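Uncharacterized protein (Arthrobacter sp., PDB 3KOP) is of unknown function, but adopts a cyclophilin-like fold, belongs to the DUF3830 family and assembles as six chains. Local coordinates at residues A165-D168 with I169-G172; P45-S48 with K49-D53. One frame throughout, in Å; residues are numbered along the deposited sequence. Where two conformers were deposited one is given.

Interaction 1 of 2, residues A165-D168 with I169-G172; sequences ACQD and IWMG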
# COMPACT_ATOMS: atom_id res chain seq x y z
N ALA F 165 -5.21 26.88 13.04
CA ALA F 165 -6.69 26.91 12.95
C ALA F 165 -7.28 25.51 12.71
O ALA F 165 -8.34 25.15 13.23
CB ALA F 165 -7.14 27.89 11.85
N CYS F 166 -6.61 24.74 11.87
CA CYS F 166 -7.06 23.38 11.51
C CYS F 166 -6.96 22.41 12.70
O CYS F 166 -7.86 21.60 12.92
CB CYS F 166 -6.24 22.86 10.33
SG CYS F 166 -6.49 23.69 8.76
N GLN F 167 -5.90 22.54 13.50
CA GLN F 167 -5.79 21.77 14.73
C GLN F 167 -6.97 22.12 15.66
O GLN F 167 -7.53 21.24 16.30
CB GLN F 167 -4.43 21.99 15.43
CG GLN F 167 -3.17 21.58 14.62
CD GLN F 167 -2.92 20.08 14.51
OE1 GLN F 167 -3.69 19.25 14.97
NE2 GLN F 167 -1.81 19.73 13.86
N ASP F 168 -7.36 23.38 15.69
CA ASP F 168 -8.47 23.81 16.48
C ASP F 168 -9.80 23.27 15.89
O ASP F 168 -10.73 23.01 16.64
CB ASP F 168 -8.48 25.34 16.58
CG ASP F 168 -9.56 25.84 17.50
OD1 ASP F 168 -9.39 25.69 18.71
OD2 ASP F 168 -10.59 26.35 17.03
N ILE F 169 -9.91 23.11 14.57
CA ILE F 169 -11.06 22.41 14.01
C ILE F 169 -11.07 20.95 14.47
O ILE F 169 -12.12 20.40 14.84
CB ILE F 169 -11.12 22.51 12.47
CG1 ILE F 169 -11.40 23.95 12.08
CG2 ILE F 169 -12.16 21.55 11.88
CD1 ILE F 169 -11.20 24.24 10.58
N TRP F 170 -9.90 20.32 14.49
CA TRP F 170 -9.78 18.93 14.91
C TRP F 170 -10.25 18.77 16.38
O TRP F 170 -11.08 17.91 16.67
CB TRP F 170 -8.33 18.45 14.69
CG TRP F 170 -8.06 17.11 15.27
CD1 TRP F 170 -8.77 15.96 15.07
CD2 TRP F 170 -6.96 16.75 16.13
NE1 TRP F 170 -8.21 14.91 15.79
CE2 TRP F 170 -7.09 15.38 16.44
CE3 TRP F 170 -5.90 17.47 16.69
CZ2 TRP F 170 -6.20 14.71 17.28
CZ3 TRP F 170 -4.99 16.78 17.51
CH2 TRP F 170 -5.16 15.42 17.80
N MSE F 171 -9.74 19.61 17.28
CA MSE F 171 -10.08 19.51 18.71
C MSE F 171 -11.38 20.20 19.10
O MSE F 171 -12.04 19.76 20.04
CB MSE F 171 -8.94 20.09 19.57
CG MSE F 171 -7.61 19.32 19.39
SE MSE F 171 -7.81 17.45 19.90
CE MSE F 171 -8.51 17.71 21.69
N GLY F 172 -11.72 21.30 18.41
CA GLY F 172 -12.84 22.17 18.78
C GLY F 172 -14.06 22.06 17.88
O GLY F 172 -15.11 22.61 18.19
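Q167 and W170 lie side by side on the last turns of helix 159-172, both side chains pointing the same way. In the conformer described, Q167 OE1 approaches the six-membered ring of W170 obliquely, 3.3 Å from CE3, with the amide turned 66° from the indole plane; a second conformer of Q167 makes this touch doubtful. With CG anti to the backbone N (chi1 172°), the indole of W170 stands out beside the chain of Q167. W170 CB rests 3.3 Å from Q167 O. The next residue, M171, a selenomethionine in this crystal, lays its SE over one face of the indole, 3.6 Å above the plane and toward the rim. The backbone bonds include M171 N to Q167 O at 2.9 Å and, at the final residue, G172 N to D168 O at 2.7 Å. Further out, small A165 and branched I169 present carbon to L28 of strand 23-28, as suits a buried face. The second subunit also meets this turn: its H63 O accepts from W170 NE1, and its K65 makes a cation-pi contact with the ring and, in this conformer, a hydrogen bond to Q167 OE1. D168 reaches R31 of its own chain through OD2 and R175 of the second subunit through OD1. Thus one aspartate answers two arginines, joining this helix end to its own barrel and a neighbouring chain.

Interaction 2 of 2, residues P45-S48 with K49-D53; sequences PRTS and KAVWD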
# COMPACT_ATOMS: atom_id res chain seq x y z
N PRO F 45 -2.73 23.45 -15.13
CA PRO F 45 -3.46 24.53 -15.83
C PRO F 45 -4.94 24.31 -15.88
O PRO F 45 -5.70 25.27 -15.72
CB PRO F 45 -2.86 24.51 -17.24
CG PRO F 45 -2.28 23.10 -17.41
CD PRO F 45 -1.75 22.80 -16.02
N ARG F 46 -5.38 23.07 -16.15
CA ARG F 46 -6.81 22.82 -16.28
C ARG F 46 -7.55 23.01 -14.94
O ARG F 46 -8.62 23.60 -14.88
CB ARG F 46 -7.09 21.44 -16.86
CG ARG F 46 -6.51 21.21 -18.26
CD ARG F 46 -7.13 19.99 -18.92
NE ARG F 46 -6.99 18.78 -18.10
CZ ARG F 46 -5.91 17.98 -18.11
NH1 ARG F 46 -4.86 18.28 -18.87
NH2 ARG F 46 -5.87 16.88 -17.36
N THR F 47 -6.99 22.45 -13.87
CA THR F 47 -7.65 22.54 -12.56
C THR F 47 -7.61 23.97 -12.03
O THR F 47 -8.58 24.44 -11.41
CB THR F 47 -6.95 21.58 -11.55
OG1 THR F 47 -6.81 20.29 -12.14
CG2 THR F 47 -7.71 21.49 -10.26
N SER F 48 -6.49 24.67 -12.26
CA SER F 48 -6.34 26.05 -11.79
C SER F 48 -7.40 26.94 -12.45
O SER F 48 -8.05 27.75 -11.78
CB SER F 48 -4.95 26.60 -12.06
OG SER F 48 -3.95 25.89 -11.34
N LYS F 49 -7.58 26.75 -13.76
CA LYS F 49 -8.61 27.50 -14.49
C LYS F 49 -10.01 27.18 -13.99
O LYS F 49 -10.83 28.10 -13.79
CB LYS F 49 -8.52 27.19 -16.00
CG LYS F 49 -9.68 27.79 -16.83
CD LYS F 49 -9.39 27.67 -18.31
CE LYS F 49 -10.63 28.08 -19.14
NZ LYS F 49 -11.16 29.47 -18.76
N ALA F 50 -10.30 25.88 -13.84
CA ALA F 50 -11.64 25.42 -13.46
C ALA F 50 -12.02 26.04 -12.12
O ALA F 50 -13.16 26.55 -11.95
CB ALA F 50 -11.74 23.88 -13.37
N VAL F 51 -11.07 26.03 -11.19
CA VAL F 51 -11.31 26.65 -9.89
C VAL F 51 -11.39 28.20 -9.97
O VAL F 51 -12.38 28.80 -9.53
CB VAL F 51 -10.26 26.20 -8.87
CG1 VAL F 51 -10.41 26.96 -7.54
CG2 VAL F 51 -10.37 24.65 -8.65
N TRP F 52 -10.38 28.85 -10.55
CA TRP F 52 -10.38 30.31 -10.68
C TRP F 52 -11.70 30.82 -11.26
O TRP F 52 -12.33 31.75 -10.73
CB TRP F 52 -9.23 30.79 -11.57
CG TRP F 52 -9.21 32.32 -11.72
CD1 TRP F 52 -9.86 33.08 -12.67
CD2 TRP F 52 -8.55 33.25 -10.85
NE1 TRP F 52 -9.64 34.41 -12.44
CE2 TRP F 52 -8.84 34.55 -11.34
CE3 TRP F 52 -7.73 33.11 -9.73
CZ2 TRP F 52 -8.31 35.71 -10.74
CZ3 TRP F 52 -7.23 34.26 -9.11
CH2 TRP F 52 -7.51 35.54 -9.63
N ASP F 53 -12.09 30.24 -12.38
CA ASP F 53 -13.29 30.66 -13.12
C ASP F 53 -14.55 30.66 -12.24
O ASP F 53 -15.43 31.49 -12.41
CB ASP F 53 -13.52 29.79 -14.36
CG ASP F 53 -12.52 30.06 -15.48
OD1 ASP F 53 -11.63 30.92 -15.31
OD2 ASP F 53 -12.61 29.39 -16.54
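T47, which meets V51 one turn on, has its buried hydroxyl OG1 hydrogen-bonded to both E86 OE1 and N150 ND2, while E86 OE2 takes R46 N. An amide nitrogen can only donate, and a carboxylate would accept, so the two partners of OG1 are consistent with threonine using both of its roles. The carbonyl of T47 is engaged too: V51 N donates to T47 O at 3.0 Å, nearly straight at 167°, and V51 CG2 packs against the same oxygen at 3.3 Å. That methyl lies beside the backbone N of V51 because CG1 takes the position anti to it (chi1 174°). The methyls of T47 and V51 approach more loosely, CG2 to CG2 at 4.4 Å, and both side chains cover Y99 and F152 of the sheet, where beta-branched residues fill the surface compactly. S48 turns OG back to A44 O just before the helix, while its carbonyl O receives W52 N at 2.9 Å. P45 suits the helix start, since it has no N-H to satisfy; its O accepts K49 N at 3.1 Å. On the outer side K49, extended until a bend at its last torsion (chi4 53°), puts NZ 2.7 Å from D53 OD2, on the syn lone pair, one turn along. The chemistry divides the helix: the carboxylate of E86 would offset the positive end of its dipole, methyls seal the sheet side, and a lysine-aspartate salt bridge spans the exposed side.

Overall arrangement
Interaction 2 comes first along the chain, on helix 45-54, and interaction 1 follows on helix 159-172. Their centres lie 29 Å apart on opposite sides of the chain's centre, and their nearest atoms are about 17 Å apart, so they do not touch. The curled antiparallel sheet of the cyclophilin-like fold joins them: helix 45-54 packs on strands 33-39, 96-103 and 145-157, whereas helix 159-172 lies against strand 23-28, which pairs with 33-39. The two contacts also touch different copies in the six-chain assembly: residues 165-172 meet the second subunit at several residues, whereas 45-53 reaches the third through R46 alone, to N105 of that subunit.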